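Major extracellular endoglucanase (Xanthomonas campestris pv. campestris, PDB 4TUF) hydrolyses internal beta-1,4-glucosidic linkages in cellulose, lichenin and cereal beta-D-glucans through its family 5 glycoside hydrolase catalytic domain. Local coordinates at residues V33-W38 / N315-D320; I260-F265 / R302-N307; D135-A140 / S181-A186. One frame throughout, in Å; residues are numbered along the deposited sequence.

Contact 1. Residues V33-W38 / N315-D320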
loop_
_atom_site.group_PDB
_atom_site.type_symbol
_atom_site.label_atom_id
_atom_site.label_comp_id
_atom_site.label_asym_id
_atom_site.label_seq_id
_atom_site.Cartn_x
_atom_site.Cartn_y
_atom_site.Cartn_z
ATOM N N VAL A 33 -14.960 3.148 7.429
ATOM C CA VAL A 33 -15.137 1.706 7.570
ATOM C C VAL A 33 -14.814 1.083 6.218
ATOM O O VAL A 33 -15.018 1.727 5.190
ATOM C CB VAL A 33 -16.581 1.337 8.026
ATOM C CG1 VAL A 33 -17.609 1.748 6.978
ATOM C CG2 VAL A 33 -16.703 -0.151 8.354
ATOM N N MET A 34 -14.299 -0.146 6.205
ATOM C CA MET A 34 -14.006 -0.815 4.934
ATOM C C MET A 34 -15.272 -0.874 4.080
ATOM O O MET A 34 -16.368 -1.046 4.601
ATOM C CB MET A 34 -13.433 -2.221 5.159
ATOM C CG MET A 34 -14.413 -3.217 5.733
ATOM S SD MET A 34 -13.723 -4.875 5.908
ATOM C CE MET A 34 -13.533 -5.343 4.202
ATOM N N HIS A 35 -15.107 -0.700 2.772
ATOM C CA HIS A 35 -16.229 -0.581 1.844
ATOM C C HIS A 35 -16.950 -1.894 1.575
ATOM O O HIS A 35 -16.387 -2.973 1.748
ATOM C CB HIS A 35 -15.752 0.002 0.510
ATOM C CG HIS A 35 -15.635 1.494 0.506
ATOM N ND1 HIS A 35 -14.763 2.168 -0.320
ATOM C CD2 HIS A 35 -16.285 2.442 1.222
ATOM C CE1 HIS A 35 -14.877 3.468 -0.112
ATOM N NE2 HIS A 35 -15.794 3.660 0.819
ATOM N N GLY A 36 -18.200 -1.784 1.135
ATOM C CA GLY A 36 -18.962 -2.933 0.692
ATOM C C GLY A 36 -19.883 -3.517 1.742
ATOM O O GLY A 36 -20.587 -4.497 1.490
ATOM N N LEU A 37 -19.895 -2.913 2.924
ATOM C CA LEU A 37 -20.729 -3.424 4.002
ATOM C C LEU A 37 -22.183 -2.998 3.814
ATOM O O LEU A 37 -23.018 -3.215 4.691
ATOM C CB LEU A 37 -20.195 -2.968 5.362
ATOM C CG LEU A 37 -18.732 -3.347 5.622
ATOM C CD1 LEU A 37 -18.367 -3.231 7.096
ATOM C CD2 LEU A 37 -18.413 -4.745 5.097
ATOM N N TRP A 38 -22.487 -2.394 2.667
ATOM C CA TRP A 38 -23.880 -2.207 2.262
ATOM C C TRP A 38 -24.348 -3.420 1.469
ATOM O O TRP A 38 -25.544 -3.679 1.358
ATOM C CB TRP A 38 -24.059 -0.929 1.430
ATOM C CG TRP A 38 -23.134 -0.827 0.249
ATOM C CD1 TRP A 38 -23.351 -1.312 -1.008
ATOM C CD2 TRP A 38 -21.849 -0.193 0.217
ATOM N NE1 TRP A 38 -22.280 -1.024 -1.820
ATOM C CE2 TRP A 38 -21.346 -0.335 -1.093
ATOM C CE3 TRP A 38 -21.076 0.480 1.169
ATOM C CZ2 TRP A 38 -20.101 0.168 -1.475
ATOM C CZ3 TRP A 38 -19.838 0.980 0.788
ATOM C CH2 TRP A 38 -19.363 0.819 -0.522
ATOM N N ASN A 315 -11.764 -3.733 -3.539
ATOM C CA ASN A 315 -13.002 -3.046 -3.854
ATOM C C ASN A 315 -13.136 -2.664 -5.318
ATOM O O ASN A 315 -12.185 -2.218 -5.939
ATOM C CB ASN A 315 -13.130 -1.783 -2.999
ATOM C CG ASN A 315 -12.481 -1.921 -1.635
ATOM O OD1 ASN A 315 -11.271 -2.065 -1.522
ATOM N ND2 ASN A 315 -13.291 -1.875 -0.594
ATOM N N PRO A 316 -14.340 -2.823 -5.850
ATOM C CA PRO A 316 -14.674 -2.386 -7.189
ATOM C C PRO A 316 -14.669 -0.896 -7.353
ATOM O O PRO A 316 -14.333 -0.411 -8.420
ATOM C CB PRO A 316 -16.084 -2.899 -7.365
ATOM C CG PRO A 316 -16.555 -3.210 -6.021
ATOM C CD PRO A 316 -15.362 -3.730 -5.350
ATOM N N ASN A 317 -15.148 -0.191 -6.338
ATOM C CA ASN A 317 -15.406 1.219 -6.492
ATOM C C ASN A 317 -14.154 2.029 -6.274
ATOM O O ASN A 317 -14.109 2.929 -5.442
ATOM C CB ASN A 317 -16.498 1.666 -5.524
ATOM C CG ASN A 317 -16.092 1.506 -4.079
ATOM O OD1 ASN A 317 -15.206 0.724 -3.760
ATOM N ND2 ASN A 317 -16.738 2.249 -3.198
ATOM N N SER A 318 -13.146 1.725 -7.073
ATOM C CA SER A 318 -11.971 2.550 -7.133
ATOM C C SER A 318 -12.008 3.115 -8.527
ATOM O O SER A 318 -12.028 2.369 -9.500
ATOM C CB SER A 318 -10.711 1.719 -6.918
ATOM O OG SER A 318 -10.321 1.047 -8.100
ATOM N N GLY A 319 -12.024 4.435 -8.632
ATOM C CA GLY A 319 -12.100 5.036 -9.940
ATOM C C GLY A 319 -10.849 4.678 -10.703
ATOM O O GLY A 319 -9.737 4.779 -10.184
ATOM N N ASP A 320 -11.033 4.270 -11.949
ATOM C CA ASP A 320 -9.928 4.067 -12.869
ATOM C C ASP A 320 -9.226 2.719 -12.814
ATOM O O ASP A 320 -8.348 2.478 -13.631
ATOM C CB ASP A 320 -8.894 5.188 -12.721
#
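His35 and Asn315 bring two irregular loops together, their CA atoms 7.0 Å apart, and neither 33-38 nor 315-320 contains a helix or strand. Between them they bury a modest 162 Å². The amide of Asn315 reaches the base of His35, with ND2 3.3 Å from His35 CB. Asn315 OD1 accepts a hydrogen bond from the backbone N of Phe25, whose backbone is also hydrogen-bonded to that of His35, so Phe25 links the two loops. Asn317 ND2 stands over one face of the imidazole, 3.4 Å above the ring plane and offset toward the rim, nearest to His35 ND1. The amide is turned well away from parallel, 69° from the ring. The same Asn317 ND2 meets the edge of the Trp38 indole, 4.0 Å from CH2. Asn317 is the central residue of an inverse gamma turn, and its chi1 of 63° places CG between its backbone N and carbonyl carbon, but high B-factors make this position less certain than that of Asn315. Trp38 also packs edge-to-face against Trp329. The two loops follow strands 16-23 and 309-311, which are parallel neighbours in the TIM barrel. Asn315 lies about 10 Å, side chain to side chain, from Glu278, the probable nucleophile, consistent with loops bordering the active-site end of a family 5 cellulase barrel.

Contact 2. Residues I260-F265 / R302-N307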
loop_
_atom_site.group_PDB
_atom_site.type_symbol
_atom_site.label_atom_id
_atom_site.label_comp_id
_atom_site.label_asym_id
_atom_site.label_seq_id
_atom_site.Cartn_x
_atom_site.Cartn_y
_atom_site.Cartn_z
ATOM N N ILE A 260 12.183 1.437 -17.658
ATOM C CA ILE A 260 11.530 2.509 -16.925
ATOM C C ILE A 260 11.215 2.083 -15.493
ATOM O O ILE A 260 11.427 2.843 -14.543
ATOM C CB ILE A 260 10.249 2.955 -17.654
ATOM C CG1 ILE A 260 10.629 3.699 -18.938
ATOM C CG2 ILE A 260 9.385 3.822 -16.760
ATOM C CD1 ILE A 260 9.488 3.890 -19.886
ATOM N N TRP A 261 10.720 0.859 -15.342
ATOM C CA TRP A 261 10.495 0.285 -14.023
ATOM C C TRP A 261 11.815 0.118 -13.289
ATOM O O TRP A 261 11.900 0.364 -12.088
ATOM C CB TRP A 261 9.776 -1.059 -14.131
ATOM C CG TRP A 261 8.396 -0.957 -14.704
ATOM C CD1 TRP A 261 7.513 0.069 -14.542
ATOM C CD2 TRP A 261 7.747 -1.916 -15.544
ATOM N NE1 TRP A 261 6.348 -0.196 -15.222
ATOM C CE2 TRP A 261 6.469 -1.410 -15.846
ATOM C CE3 TRP A 261 8.120 -3.156 -16.065
ATOM C CZ2 TRP A 261 5.565 -2.097 -16.650
ATOM C CZ3 TRP A 261 7.219 -3.837 -16.862
ATOM C CH2 TRP A 261 5.958 -3.306 -17.147
ATOM N N GLU A 262 12.844 -0.302 -14.017
ATOM C CA GLU A 262 14.171 -0.456 -13.436
ATOM C C GLU A 262 14.661 0.870 -12.870
ATOM O O GLU A 262 15.097 0.938 -11.724
ATOM C CB GLU A 262 15.160 -0.990 -14.475
ATOM C CG GLU A 262 16.569 -1.222 -13.950
ATOM C CD GLU A 262 16.692 -2.492 -13.125
ATOM O OE1 GLU A 262 15.671 -3.194 -12.935
ATOM O OE2 GLU A 262 17.817 -2.792 -12.669
ATOM N N ARG A 263 14.563 1.922 -13.676
ATOM C CA ARG A 263 14.966 3.261 -13.261
ATOM C C ARG A 263 14.249 3.761 -12.008
ATOM O O ARG A 263 14.885 4.255 -11.077
ATOM C CB ARG A 263 14.731 4.258 -14.393
ATOM C CG ARG A 263 15.091 5.678 -14.016
ATOM C CD ARG A 263 15.481 6.489 -15.231
ATOM N NE ARG A 263 14.339 6.799 -16.082
ATOM C CZ ARG A 263 14.364 6.733 -17.408
ATOM N NH1 ARG A 263 15.472 6.354 -18.032
ATOM N NH2 ARG A 263 13.280 7.040 -18.108
ATOM N N HIS A 264 12.920 3.730 -12.038
ATOM C CA HIS A 264 12.086 4.199 -10.932
ATOM C C HIS A 264 12.146 3.413 -9.621
ATOM O O HIS A 264 12.228 4.007 -8.559
ATOM C CB HIS A 264 10.636 4.330 -11.388
ATOM C CG HIS A 264 10.419 5.402 -12.406
ATOM N ND1 HIS A 264 9.293 5.462 -13.191
ATOM C CD2 HIS A 264 11.186 6.452 -12.771
ATOM C CE1 HIS A 264 9.372 6.505 -13.994
ATOM N NE2 HIS A 264 10.512 7.122 -13.758
ATOM N N PHE A 265 12.117 2.088 -9.685
ATOM C CA PHE A 265 12.245 1.299 -8.468
ATOM C C PHE A 265 13.116 0.065 -8.539
ATOM O O PHE A 265 13.653 -0.361 -7.568
ATOM C CB PHE A 265 10.875 0.926 -7.906
ATOM C CG PHE A 265 10.016 0.171 -8.849
ATOM C CD1 PHE A 265 9.223 0.827 -9.712
ATOM C CD2 PHE A 265 10.018 -1.184 -8.862
ATOM C CE1 PHE A 265 8.439 0.147 -10.580
ATOM C CE2 PHE A 265 9.243 -1.879 -9.731
ATOM C CZ PHE A 265 8.452 -1.210 -10.593
ATOM N N ARG A 302 8.787 -10.901 -11.656
ATOM C CA ARG A 302 9.303 -12.260 -11.507
ATOM C C ARG A 302 10.804 -12.317 -11.793
ATOM O O ARG A 302 11.550 -13.029 -11.119
ATOM C CB ARG A 302 8.563 -13.228 -12.437
ATOM C CG ARG A 302 7.071 -13.402 -12.151
ATOM C CD ARG A 302 6.815 -14.451 -11.084
ATOM N NE ARG A 302 7.376 -15.747 -11.454
ATOM C CZ ARG A 302 7.443 -16.794 -10.637
ATOM N NH1 ARG A 302 6.981 -16.705 -9.393
ATOM N NH2 ARG A 302 7.977 -17.933 -11.063
ATOM N N SER A 303 11.241 -11.550 -12.789
ATOM C CA SER A 303 12.638 -11.560 -13.213
ATOM C C SER A 303 13.549 -10.847 -12.211
ATOM O O SER A 303 14.746 -11.128 -12.134
ATOM C CB SER A 303 12.777 -10.917 -14.594
ATOM O OG SER A 303 12.637 -9.509 -14.524
ATOM N N LYS A 304 12.981 -9.918 -11.447
ATOM C CA LYS A 304 13.746 -9.207 -10.430
ATOM C C LYS A 304 13.715 -9.956 -9.098
ATOM O O LYS A 304 14.170 -9.441 -8.079
ATOM C CB LYS A 304 13.210 -7.783 -10.249
ATOM C CG LYS A 304 13.414 -6.881 -11.459
ATOM C CD LYS A 304 14.888 -6.745 -11.831
ATOM C CE LYS A 304 15.675 -5.984 -10.768
ATOM N NZ LYS A 304 17.121 -5.854 -11.130
ATOM N N GLY A 305 13.174 -11.173 -9.113
ATOM C CA GLY A 305 13.112 -12.000 -7.922
ATOM C C GLY A 305 11.995 -11.586 -6.984
ATOM O O GLY A 305 11.987 -11.962 -5.811
ATOM N N ILE A 306 11.048 -10.812 -7.508
ATOM C CA ILE A 306 9.926 -10.317 -6.724
ATOM C C ILE A 306 8.646 -11.091 -7.012
ATOM O O ILE A 306 8.170 -11.104 -8.142
ATOM C CB ILE A 306 9.663 -8.833 -7.010
ATOM C CG1 ILE A 306 10.941 -8.012 -6.809
ATOM C CG2 ILE A 306 8.516 -8.324 -6.147
ATOM C CD1 ILE A 306 10.800 -6.561 -7.233
ATOM N N ASN A 307 8.085 -11.732 -5.992
ATOM C CA ASN A 307 6.830 -12.459 -6.167
ATOM C C ASN A 307 5.806 -12.100 -5.095
ATOM O O ASN A 307 5.051 -12.956 -4.625
ATOM C CB ASN A 307 7.078 -13.976 -6.186
ATOM C CG ASN A 307 7.763 -14.487 -4.929
ATOM O OD1 ASN A 307 7.832 -13.799 -3.910
ATOM N ND2 ASN A 307 8.265 -15.714 -4.996
#
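Glu262 and Lys304 form a salt bridge across the surface between helix 257-266 and the turn that ends helix 288-303. The bond from Lys304 NZ to Glu262 OE2 is weak at 3.5 Å, and the two side chains cross at about a right angle. Glu262 extends from its helix with CG anti to the backbone N (chi1 -178°) and then bends at chi2, which carries the carboxylate toward the lysine. Lys304 NZ is also 3.5 Å from Glu262 OE1, the oxygen whose hydrogen-bond partner is the hydroxyl of Tyr300. The carboxylate thus has a tyrosine and an ammonium group as partners, an arrangement that would probably stabilise its negative charge. Both helices belong to the outer layer of the TIM barrel, on the chain before and after strand 276-280. A Schellman motif closes the second one, with Gly305 at positive phi as its C-prime residue. There Gly305 N donates to Arg302 O at 3.2 Å, and Ile306 N donates to Leu301 O, satisfying carbonyls at the helix end. Ser303 OG is hydrogen-bonded to Tyr300 O, one turn back. One residue before Glu262, Trp261 packs on Ala296 and Leu297 and its ring meets that of Tyr300.

Contact 3. Residues D135-A140 / S181-A186. With 2HP (dihydrogenphosphate ion), chain G; 2HP (dihydrogenphosphate ion), chain K.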
loop_
_atom_site.group_PDB
_atom_site.type_symbol
_atom_site.label_atom_id
_atom_site.label_comp_id
_atom_site.label_asym_id
_atom_site.label_seq_id
_atom_site.Cartn_x
_atom_site.Cartn_y
_atom_site.Cartn_z
ATOM N N ASP A 135 -0.003 10.152 15.252
ATOM C CA ASP A 135 -0.973 9.192 14.750
ATOM C C ASP A 135 -0.303 7.860 14.412
ATOM O O ASP A 135 -0.850 6.797 14.708
ATOM C CB ASP A 135 -1.719 9.773 13.545
ATOM C CG ASP A 135 -2.730 10.852 13.952
ATOM O OD1 ASP A 135 -3.096 10.909 15.153
ATOM O OD2 ASP A 135 -3.159 11.644 13.083
ATOM N N LEU A 136 0.886 7.917 13.817
ATOM C CA LEU A 136 1.700 6.717 13.618
ATOM C C LEU A 136 1.985 6.003 14.945
ATOM O O LEU A 136 1.844 4.786 15.043
ATOM C CB LEU A 136 3.021 7.066 12.922
ATOM C CG LEU A 136 2.940 7.626 11.495
ATOM C CD1 LEU A 136 4.321 7.959 10.969
ATOM C CD2 LEU A 136 2.228 6.664 10.554
ATOM N N ARG A 137 2.383 6.752 15.967
ATOM C CA ARG A 137 2.646 6.140 17.264
ATOM C C ARG A 137 1.375 5.562 17.861
ATOM O O ARG A 137 1.423 4.524 18.518
ATOM C CB ARG A 137 3.263 7.139 18.244
ATOM C CG ARG A 137 4.700 7.523 17.937
ATOM C CD ARG A 137 5.405 8.080 19.171
ATOM N NE ARG A 137 4.716 9.255 19.695
ATOM C CZ ARG A 137 4.943 10.495 19.283
ATOM N NH1 ARG A 137 5.851 10.727 18.342
ATOM N NH2 ARG A 137 4.262 11.502 19.813
ATOM N N PHE A 138 0.244 6.227 17.636
ATOM C CA PHE A 138 -1.034 5.747 18.175
ATOM C C PHE A 138 -1.361 4.369 17.640
ATOM O O PHE A 138 -1.739 3.462 18.381
ATOM C CB PHE A 138 -2.184 6.697 17.831
ATOM C CG PHE A 138 -3.530 6.199 18.289
ATOM C CD1 PHE A 138 -3.976 6.456 19.573
ATOM C CD2 PHE A 138 -4.345 5.466 17.438
ATOM C CE1 PHE A 138 -5.201 6.000 19.995
ATOM C CE2 PHE A 138 -5.575 5.003 17.861
ATOM C CZ PHE A 138 -6.005 5.270 19.140
ATOM N N VAL A 139 -1.234 4.234 16.331
ATOM C CA VAL A 139 -1.513 2.982 15.667
ATOM C C VAL A 139 -0.521 1.901 16.102
ATOM O O VAL A 139 -0.906 0.764 16.388
ATOM C CB VAL A 139 -1.477 3.172 14.153
ATOM C CG1 VAL A 139 -1.328 1.854 13.463
ATOM C CG2 VAL A 139 -2.741 3.895 13.700
ATOM N N ALA A 140 0.752 2.263 16.175
ATOM C CA ALA A 140 1.774 1.306 16.570
ATOM C C ALA A 140 1.527 0.841 17.998
ATOM O O ALA A 140 1.623 -0.350 18.303
ATOM C CB ALA A 140 3.160 1.917 16.430
ATOM N N SER A 181 9.838 6.723 11.085
ATOM C CA SER A 181 10.453 5.448 11.419
ATOM C C SER A 181 10.798 5.371 12.909
ATOM O O SER A 181 10.413 4.425 13.597
ATOM C CB SER A 181 11.708 5.237 10.569
ATOM O OG SER A 181 12.282 3.965 10.804
ATOM N N ALA A 182 11.515 6.379 13.397
ATOM C CA ALA A 182 11.936 6.435 14.792
ATOM C C ALA A 182 10.745 6.380 15.746
ATOM O O ALA A 182 10.791 5.689 16.764
ATOM C CB ALA A 182 12.755 7.695 15.042
ATOM N N ALA A 183 9.681 7.110 15.411
ATOM C CA ALA A 183 8.473 7.143 16.226
ATOM C C ALA A 183 7.835 5.761 16.339
ATOM O O ALA A 183 7.532 5.298 17.440
ATOM C CB ALA A 183 7.476 8.139 15.655
ATOM N N VAL A 184 7.635 5.106 15.198
ATOM C CA VAL A 184 7.009 3.791 15.180
ATOM C C VAL A 184 7.851 2.737 15.905
ATOM O O VAL A 184 7.323 1.958 16.695
ATOM C CB VAL A 184 6.735 3.322 13.739
ATOM C CG1 VAL A 184 6.297 1.865 13.722
ATOM C CG2 VAL A 184 5.679 4.199 13.094
ATOM N N LEU A 185 9.159 2.722 15.656
ATOM C CA LEU A 185 10.016 1.675 16.219
ATOM C C LEU A 185 10.266 1.866 17.717
ATOM O O LEU A 185 10.650 0.931 18.418
ATOM C CB LEU A 185 11.350 1.610 15.471
ATOM C CG LEU A 185 11.316 1.081 14.032
ATOM C CD1 LEU A 185 12.726 0.975 13.457
ATOM C CD2 LEU A 185 10.603 -0.264 13.956
ATOM N N ALA A 186 10.047 3.075 18.211
ATOM C CA ALA A 186 10.195 3.328 19.639
ATOM C C ALA A 186 9.090 2.621 20.405
ATOM O O ALA A 186 9.250 2.290 21.578
ATOM C CB ALA A 186 10.169 4.821 19.924
HETATM P P 2HP G . -4.616 13.993 16.120
HETATM O O1 2HP G . -3.653 13.080 16.846
HETATM O O2 2HP G . -4.445 13.826 14.627
HETATM O O3 2HP G . -6.038 13.628 16.479
HETATM O O4 2HP G . -4.350 15.428 16.526
HETATM P P 2HP K . -6.102 10.181 17.926
HETATM O O1 2HP K . -6.929 9.170 18.686
HETATM O O2 2HP K . -6.500 10.182 16.470
HETATM O O3 2HP K . -6.334 11.553 18.512
HETATM O O4 2HP K . -4.642 9.814 18.026
#
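Val184 packs between Leu136 and Ala140 where helices 129-143 and 173-187 run side by side. Over the two segments the axes approach to 8.5 Å and the helices run roughly parallel, their N-to-C directions 24° apart with a signed crossing angle of -24°, as expected for successive helices of the barrel. The nearest CA atoms, 5.4 Å apart, belong to Arg137 and Val184. The valine's chi1 of 171° sets CG1 anti to the backbone N and CG2 anti to the carbonyl carbon, splitting the two methyls between successive turns of the facing helix. CG2 meets Leu136 CB at 3.9 Å, and CG1 meets the methyl of Ala140 at 4.1 Å. Leu136 contributes through its CB, while its side chain also packs on Leu152 and His110. These are adjacent outer-layer helices of the TIM barrel, each following its strand, 105-110 or 149-153; Leu152 of the strand between them in sequence touches both Leu136 and Val184, so both helices pack on the same strand. Toward solvent the aliphatic part of Arg137 takes over: its CG lies 3.6 Å from Ala183 CB and equally near Ala183 O. The arginine chain runs out extended at chi2 and then bends at chi3 (-59°), which brings the guanidinium back so that Ala183 CB sits at its edge, near its plane. Away from the helix interface, Asp135 lies closest to the dihydrogenphosphate of chain G: OD1 is 2.8 Å from its O1 and OD2 3.0 Å from its O2, and OD2 is also hydrogen-bonded to Tyr127 OH. Phe138 presents a ring face to the chain K ion, whose O1 stands 3.8 Å above the plane, offset toward the rim.

Contact 3 is the buried one, contact 1 is partly buried, and contact 2 lies at the surface; their centres are 28 to 29 Å apart and none touches another. Contacts 2 and 3 both involve helices of the barrel's outer layer, yet contact 3 joins two helix bodies through aliphatic groups, including the chain of an arginine, whereas contact 2 spans a helix and a helix end with one weak salt bridge. Contact 1 uses loops, where asparagine amides meet a histidine and the edge of a tryptophan, and lies near the probable nucleophile, whereas contacts 2 and 3 lie away from the annotated sites. The chain between 33-38 and 315-320 includes both helix contacts, 3 before 2.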